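Local coordinates for protein beta-fructofuranosidase (Bifidobacterium adolescentis, PDB 6NOB) that probably hydrolyses terminal, non-reducing beta-fructofuranoside residues from sugars such as sucrose, at residues A[97-102]-A[464-469]; A[136-141]-A[215-220]; A[261-266]-A[292-297]. One frame throughout, in Å; residues are numbered along the deposited sequence.

Interaction 1. Residues A[97-102]-A[464-469]; sequences PSDTDW and QPCLAN
Cys466 SG and Trp102 CG each stand anti to their own carbonyl carbon, chi1 -55° and -73°, and with these rotations SG lies over one face of the indole. The result is a sulfur-aromatic contact. It ties the loop that follows the N-terminal strands to the loop leading into strand 468-481 of the family 32 beta-propeller. SG lies 3.6 Å from the centroid of the Trp102 five-membered ring, 13° off its normal. Cys466 CB sits over the same face, offset toward the rim, in a CH-pi contact 3.7 Å from the centroid of the Trp102 six-membered ring. Residues 99-102 form a type I turn, and Asp99 is the centre of an inverse gamma turn. The turn also brings Asp101 CB to 3.7 Å from Cys466 SG. Cys466 N donates a hydrogen bond to Asp99 OD1 at 2.7 Å. The N-H meets the oxygen from above the carboxylate plane. Asp99 OD2 makes a salt bridge to Arg127, so the carboxylate is held at both oxygens. Trp102 NE1 bonds to Gln110 O, which would help to set the rotation of the ring. Beside the turn, Pro465 CB touches Ser98 O at 3.1 Å.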
# COMPACT_ATOMS: atom_id res chain seq x y z
N PRO A 97 21.89 -5.36 15.91
CA PRO A 97 23.23 -4.77 16.05
C PRO A 97 23.56 -3.74 14.98
O PRO A 97 24.49 -2.94 15.18
CB PRO A 97 24.17 -5.98 15.97
CG PRO A 97 23.30 -7.17 16.31
CD PRO A 97 21.94 -6.83 15.78
N SER A 98 22.84 -3.73 13.86
CA SER A 98 23.07 -2.75 12.81
C SER A 98 22.38 -1.42 13.07
O SER A 98 22.81 -0.39 12.54
CB SER A 98 22.61 -3.31 11.46
OG SER A 98 23.31 -4.49 11.11
N ASP A 99 21.32 -1.42 13.88
CA ASP A 99 20.60 -0.18 14.20
C ASP A 99 21.24 0.47 15.43
O ASP A 99 20.70 0.50 16.53
CB ASP A 99 19.12 -0.48 14.44
CG ASP A 99 18.39 -0.87 13.16
OD1 ASP A 99 18.77 -0.38 12.08
OD2 ASP A 99 17.43 -1.67 13.25
N THR A 100 22.44 1.02 15.20
CA THR A 100 23.22 1.58 16.30
C THR A 100 22.78 2.97 16.71
O THR A 100 23.03 3.38 17.84
CB THR A 100 24.71 1.61 15.93
OG1 THR A 100 24.90 2.42 14.77
CG2 THR A 100 25.22 0.20 15.65
N ASP A 101 22.12 3.72 15.81
CA ASP A 101 21.63 5.04 16.16
C ASP A 101 20.44 4.99 17.11
O ASP A 101 20.00 6.05 17.58
CB ASP A 101 21.25 5.82 14.90
CG ASP A 101 22.45 6.42 14.20
OD1 ASP A 101 23.59 6.13 14.62
OD2 ASP A 101 22.25 7.18 13.23
N TRP A 102 19.90 3.81 17.41
CA TRP A 102 18.79 3.67 18.33
C TRP A 102 19.23 2.96 19.60
O TRP A 102 20.04 2.03 19.55
CB TRP A 102 17.64 2.87 17.71
CG TRP A 102 16.86 3.59 16.66
CD1 TRP A 102 16.81 4.94 16.45
CD2 TRP A 102 16.01 3.00 15.67
NE1 TRP A 102 15.98 5.22 15.39
CE2 TRP A 102 15.47 4.04 14.90
CE3 TRP A 102 15.64 1.68 15.37
CZ2 TRP A 102 14.59 3.82 13.84
CZ3 TRP A 102 14.77 1.46 14.32
CH2 TRP A 102 14.26 2.52 13.57
N GLN A 464 19.84 1.72 4.67
CA GLN A 464 20.64 2.21 5.78
C GLN A 464 19.95 1.82 7.08
O GLN A 464 18.75 1.51 7.07
CB GLN A 464 20.84 3.73 5.70
CG GLN A 464 19.58 4.51 5.38
CD GLN A 464 19.88 5.92 4.89
OE1 GLN A 464 19.19 6.44 4.01
NE2 GLN A 464 20.91 6.53 5.45
N PRO A 465 20.67 1.79 8.19
CA PRO A 465 20.05 1.39 9.46
C PRO A 465 19.00 2.39 9.92
O PRO A 465 18.93 3.53 9.45
CB PRO A 465 21.23 1.34 10.44
CG PRO A 465 22.44 1.19 9.58
CD PRO A 465 22.13 1.95 8.32
N CYS A 466 18.18 1.94 10.87
CA CYS A 466 17.19 2.79 11.53
C CYS A 466 16.27 3.47 10.52
O CYS A 466 15.97 4.66 10.63
CB CYS A 466 17.87 3.82 12.43
SG CYS A 466 18.99 3.12 13.67
N LEU A 467 15.84 2.71 9.52
CA LEU A 467 15.02 3.25 8.44
C LEU A 467 14.06 2.18 7.95
O LEU A 467 14.34 0.98 8.05
CB LEU A 467 15.87 3.75 7.28
CG LEU A 467 15.23 4.79 6.36
CD1 LEU A 467 15.22 6.14 7.05
CD2 LEU A 467 15.95 4.87 5.02
N ALA A 468 12.93 2.61 7.41
CA ALA A 468 11.97 1.73 6.77
C ALA A 468 11.99 1.95 5.27
O ALA A 468 12.33 3.03 4.78
CB ALA A 468 10.56 1.95 7.32
N ASN A 469 11.62 0.90 4.53
CA ASN A 469 11.43 0.99 3.08
C ASN A 469 9.94 0.76 2.82
O ASN A 469 9.48 -0.38 2.76
CB ASN A 469 12.29 -0.03 2.34
CG ASN A 469 12.18 0.10 0.83
OD1 ASN A 469 11.19 0.62 0.30
ND2 ASN A 469 13.20 -0.37 0.12

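Interaction 2. Residues A[136-141]-A[215-220]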
# COMPACT_ATOMS: atom_id res chain seq x y z
N CYS A 136 -10.69 -1.85 6.71
CA CYS A 136 -12.06 -1.88 7.22
C CYS A 136 -12.18 -0.92 8.39
O CYS A 136 -11.18 -0.49 8.97
CB CYS A 136 -12.47 -3.30 7.63
SG CYS A 136 -11.54 -4.02 9.00
N GLN A 137 -13.42 -0.57 8.71
CA GLN A 137 -13.77 0.04 9.98
C GLN A 137 -14.38 -1.05 10.85
O GLN A 137 -15.33 -1.71 10.42
CB GLN A 137 -14.74 1.21 9.81
CG GLN A 137 -14.94 2.01 11.09
CD GLN A 137 -15.59 3.36 10.84
OE1 GLN A 137 -16.32 3.55 9.87
NE2 GLN A 137 -15.32 4.32 11.73
N PHE A 138 -13.82 -1.26 12.03
CA PHE A 138 -14.23 -2.36 12.90
C PHE A 138 -14.36 -1.85 14.32
O PHE A 138 -13.36 -1.42 14.92
CB PHE A 138 -13.24 -3.52 12.82
CG PHE A 138 -13.59 -4.67 13.71
CD1 PHE A 138 -14.74 -5.41 13.49
CD2 PHE A 138 -12.77 -5.02 14.77
CE1 PHE A 138 -15.07 -6.47 14.31
CE2 PHE A 138 -13.09 -6.08 15.60
CZ PHE A 138 -14.24 -6.81 15.37
N GLN A 139 -15.57 -1.90 14.87
CA GLN A 139 -15.85 -1.53 16.25
C GLN A 139 -15.26 -0.16 16.59
O GLN A 139 -14.56 0.02 17.58
CB GLN A 139 -15.33 -2.61 17.22
CG GLN A 139 -16.20 -3.86 17.25
CD GLN A 139 -15.56 -5.02 18.00
OE1 GLN A 139 -14.47 -4.89 18.55
NE2 GLN A 139 -16.23 -6.16 18.01
N GLY A 140 -15.54 0.81 15.71
CA GLY A 140 -15.16 2.18 15.94
C GLY A 140 -13.77 2.56 15.48
O GLY A 140 -13.42 3.75 15.54
N ARG A 141 -12.95 1.61 15.03
CA ARG A 141 -11.58 1.90 14.64
C ARG A 141 -11.34 1.53 13.18
O ARG A 141 -11.96 0.61 12.65
CB ARG A 141 -10.59 1.13 15.52
CG ARG A 141 -10.70 1.42 17.01
CD ARG A 141 -9.80 0.49 17.80
NE ARG A 141 -10.33 0.20 19.13
CZ ARG A 141 -9.90 0.78 20.25
NH1 ARG A 141 -10.45 0.46 21.41
NH2 ARG A 141 -8.93 1.68 20.19
N ASN A 215 -18.76 -8.43 15.05
CA ASN A 215 -18.14 -9.22 16.10
C ASN A 215 -16.74 -9.70 15.74
O ASN A 215 -16.00 -10.10 16.64
CB ASN A 215 -19.01 -10.44 16.43
CG ASN A 215 -20.28 -10.07 17.16
OD1 ASN A 215 -21.38 -10.18 16.61
ND2 ASN A 215 -20.14 -9.61 18.40
N ALA A 216 -16.37 -9.66 14.46
CA ALA A 216 -15.05 -10.10 14.02
C ALA A 216 -14.78 -9.53 12.64
O ALA A 216 -15.70 -9.14 11.92
CB ALA A 216 -14.95 -11.63 14.00
N ILE A 217 -13.50 -9.49 12.29
CA ILE A 217 -13.06 -9.18 10.93
C ILE A 217 -12.75 -10.50 10.24
O ILE A 217 -11.92 -11.28 10.73
CB ILE A 217 -11.82 -8.27 10.92
CG1 ILE A 217 -12.04 -7.01 11.76
CG2 ILE A 217 -11.45 -7.90 9.49
CD1 ILE A 217 -10.75 -6.23 11.97
N ARG A 218 -13.39 -10.76 9.11
CA ARG A 218 -13.02 -11.87 8.26
C ARG A 218 -12.10 -11.37 7.15
O ARG A 218 -12.44 -10.44 6.43
CB ARG A 218 -14.24 -12.57 7.65
CG ARG A 218 -13.86 -13.76 6.78
CD ARG A 218 -15.01 -14.72 6.54
NE ARG A 218 -15.42 -15.43 7.76
CZ ARG A 218 -14.74 -16.42 8.32
NH1 ARG A 218 -13.58 -16.82 7.80
NH2 ARG A 218 -15.20 -17.00 9.42
N LEU A 219 -10.93 -11.99 7.04
CA LEU A 219 -9.95 -11.64 6.03
C LEU A 219 -9.90 -12.71 4.96
O LEU A 219 -10.03 -13.90 5.26
CB LEU A 219 -8.57 -11.44 6.65
CG LEU A 219 -8.70 -10.35 7.71
CD1 LEU A 219 -8.22 -10.84 9.07
CD2 LEU A 219 -7.97 -9.09 7.28
N TYR A 220 -9.76 -12.28 3.71
CA TYR A 220 -9.50 -13.16 2.58
C TYR A 220 -8.18 -12.73 1.97
O TYR A 220 -8.03 -11.58 1.56
CB TYR A 220 -10.62 -13.08 1.54
CG TYR A 220 -11.97 -13.58 2.03
CD1 TYR A 220 -12.34 -14.90 1.85
CD2 TYR A 220 -12.87 -12.72 2.66
CE1 TYR A 220 -13.57 -15.37 2.29
CE2 TYR A 220 -14.10 -13.18 3.10
CZ TYR A 220 -14.44 -14.50 2.91
OH TYR A 220 -15.66 -14.97 3.34
O HOH W 1 -15.64 -8.77 19.31
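Gln139 NE2 is gripped twice next to Asn215. It gives a hydrogen bond to water 1 at 3.0 Å and another to Ala214 O. Water 1 passes the link on by donating to Asn215 O, also at 3.0 Å, which makes it a bridge between the two segments. Gln139 belongs to the type I' turn of a beta hairpin, from Phe138 to Arg141. This hairpin joins strands 127-138 and 141-149. Strand 216-227 belongs to a different, four-stranded sheet, and the contact is sheet-to-sheet packing in the beta-propeller of family 32.

Most of the packing falls to Phe138 and Ile217. Phe138 CG is anti to its backbone N, chi1 179°, which directs CG toward strand 216-227. Ile217 CG1 sits over one ring face, offset toward the rim, 3.4 Å from Phe138 CG. It is a CH-pi contact, 18° off the ring normal. The opposite face is covered by Gln139 CG, over the ring centre. The ring is thus held between its sequence neighbour and a residue of the other sheet. Its far edge meets backbone, with CE1 3.4 Å from Ala216 N. Asn215 and Ala216 both face Val202 there, in a classic beta bulge. Further along, Cys136 SG touches Ile217 CD1 at 3.8 Å, and Ala199 of strand 190-202 packs on both residues.

The chemistry is therefore divided. The side-chain packing in the buried part is apolar and rests on a methylene over the ring face and a methyl against the sulfur. Direct polar bonds between the two segments are absent. At the exposed end of the hairpin, water 1 and Ala214 O hold the Gln139 amide, which is consistent with a fixed position for the turn.

Interaction 3. Residues A[261-266]-A[292-297]; sequences DDFGYD and TNLPVS
Asp262 and Pro295 meet with their side chains crossing at about a right angle, Asp262 CB 3.7 Å from Pro295 CG. Phe263 and Leu294 instead lie side by side and point the same way, with Phe263 CD1 4.0 Å from Leu294 CD2. The contact lies in the beta-propeller. A loop leading into edge strand 268-273 runs beside the end of strand 285-295, that strand's neighbour in the sheet. Tyr358 and Phe267 meet the Phe263 ring edge-to-face, so the Phe263 ring is part of an aromatic cluster. Next in register, Gly264 N donates to Asn293 O at 3.1 Å. Thr292 CB points at the loop. Its OG1 is anti to the backbone N, chi1 -173°, and donates to Asp266 O at 2.7 Å. Two waters bridge the segments. Water 2 donates to Asp262 O and, weakly, to Asn293 O. The Asp266 carboxylate also makes salt bridges to Arg268 through OD1 and to Arg372 through OD2. Arg268 probably belongs to the Arg-Asp-Pro motif of family 32. Water 3 accepts from Asp266 N and donates to Asp266 OD2 at 2.6 Å and to Asn293 OD1 at 3.0 Å.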
# COMPACT_ATOMS: atom_id res chain seq x y z
N ASP A 261 -6.78 -25.04 -15.45
CA ASP A 261 -5.37 -24.92 -15.82
C ASP A 261 -5.09 -23.73 -16.73
O ASP A 261 -3.92 -23.40 -16.94
CB ASP A 261 -4.90 -26.21 -16.50
CG ASP A 261 -4.83 -27.38 -15.53
OD1 ASP A 261 -4.69 -27.14 -14.31
OD2 ASP A 261 -4.91 -28.53 -15.99
N ASP A 262 -6.12 -23.08 -17.28
CA ASP A 262 -5.90 -21.91 -18.12
C ASP A 262 -5.80 -20.62 -17.33
O ASP A 262 -5.40 -19.59 -17.89
CB ASP A 262 -7.02 -21.80 -19.17
CG ASP A 262 -6.78 -22.70 -20.37
OD1 ASP A 262 -5.63 -23.14 -20.57
OD2 ASP A 262 -7.75 -22.96 -21.12
N PHE A 263 -6.17 -20.63 -16.05
CA PHE A 263 -5.82 -19.52 -15.17
C PHE A 263 -4.31 -19.35 -15.16
O PHE A 263 -3.55 -20.32 -15.16
CB PHE A 263 -6.30 -19.79 -13.73
CG PHE A 263 -7.71 -19.35 -13.45
CD1 PHE A 263 -8.76 -19.74 -14.28
CD2 PHE A 263 -8.00 -18.58 -12.33
CE1 PHE A 263 -10.06 -19.35 -14.01
CE2 PHE A 263 -9.30 -18.18 -12.06
CZ PHE A 263 -10.33 -18.57 -12.89
N GLY A 264 -3.86 -18.10 -15.17
CA GLY A 264 -2.46 -17.84 -14.91
C GLY A 264 -2.07 -18.31 -13.53
O GLY A 264 -2.87 -18.30 -12.59
N TYR A 265 -0.82 -18.75 -13.39
CA TYR A 265 -0.31 -19.11 -12.07
C TYR A 265 -0.39 -17.93 -11.11
O TYR A 265 -0.63 -18.12 -9.91
CB TYR A 265 1.12 -19.62 -12.18
CG TYR A 265 1.23 -20.97 -12.85
CD1 TYR A 265 0.40 -22.02 -12.47
CD2 TYR A 265 2.16 -21.20 -13.86
CE1 TYR A 265 0.49 -23.26 -13.09
CE2 TYR A 265 2.26 -22.43 -14.47
CZ TYR A 265 1.42 -23.46 -14.09
OH TYR A 265 1.52 -24.68 -14.70
N ASP A 266 -0.21 -16.71 -11.62
CA ASP A 266 -0.50 -15.51 -10.85
C ASP A 266 -2.01 -15.41 -10.63
O ASP A 266 -2.77 -15.24 -11.59
CB ASP A 266 0.02 -14.27 -11.58
CG ASP A 266 1.52 -14.34 -11.85
OD1 ASP A 266 2.29 -14.22 -10.88
OD2 ASP A 266 1.91 -14.51 -13.02
N THR A 292 -5.52 -12.07 -12.13
CA THR A 292 -4.86 -13.14 -12.88
C THR A 292 -4.80 -12.73 -14.35
O THR A 292 -4.99 -11.56 -14.70
CB THR A 292 -5.59 -14.47 -12.70
OG1 THR A 292 -4.83 -15.51 -13.32
CG2 THR A 292 -6.97 -14.43 -13.32
N ASN A 293 -4.51 -13.70 -15.21
CA ASN A 293 -4.56 -13.52 -16.66
C ASN A 293 -5.24 -14.73 -17.27
O ASN A 293 -5.21 -15.83 -16.70
CB ASN A 293 -3.16 -13.32 -17.26
CG ASN A 293 -2.17 -14.39 -16.82
OD1 ASN A 293 -1.45 -14.22 -15.84
ND2 ASN A 293 -2.14 -15.50 -17.56
N LEU A 294 -5.86 -14.53 -18.42
CA LEU A 294 -6.59 -15.60 -19.09
C LEU A 294 -6.17 -15.68 -20.55
O LEU A 294 -5.71 -14.68 -21.12
CB LEU A 294 -8.11 -15.38 -18.99
CG LEU A 294 -8.71 -15.56 -17.59
CD1 LEU A 294 -10.17 -15.15 -17.56
CD2 LEU A 294 -8.54 -17.00 -17.12
N PRO A 295 -6.30 -16.84 -21.18
CA PRO A 295 -5.98 -16.95 -22.61
C PRO A 295 -6.90 -16.06 -23.43
O PRO A 295 -8.12 -16.04 -23.23
CB PRO A 295 -6.21 -18.44 -22.92
CG PRO A 295 -6.19 -19.13 -21.60
CD PRO A 295 -6.70 -18.14 -20.60
N VAL A 296 -6.31 -15.33 -24.38
CA VAL A 296 -7.10 -14.46 -25.25
C VAL A 296 -8.08 -15.27 -26.09
O VAL A 296 -9.07 -14.72 -26.59
CB VAL A 296 -6.18 -13.60 -26.13
CG1 VAL A 296 -5.26 -12.75 -25.27
CG2 VAL A 296 -5.39 -14.46 -27.11
N SER A 297 -7.83 -16.58 -26.25
CA SER A 297 -8.76 -17.44 -26.97
C SER A 297 -10.09 -17.60 -26.25
O SER A 297 -11.05 -18.09 -26.85
CB SER A 297 -8.12 -18.82 -27.20
OG SER A 297 -7.68 -19.38 -25.98
O HOH W 2 -3.58 -17.36 -18.69
O HOH W 3 0.53 -16.09 -14.58

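How the interactions relate
The three contacts do not touch one another. Interactions 1 and 2 have centres about 33 Å apart, yet they reach the same sheet, where strands 468-481 and 127-138 are parallel neighbours. Interaction 3 lies in another sheet. Its nearest atoms are about 14 Å from those of interaction 2 and about 21 Å from those of interaction 1. Along the chain, interactions 2 and 3 follow each other inside the long loop that interaction 1 closes. In family 32 the active site lies in the central funnel of the propeller, and interaction 3 holds the loop just before Arg268 of the probable Arg-Asp-Pro motif. A bound PEG lies about 9 Å from the Asp266 side chain, and a PEG lies about 12 Å from that of Leu467.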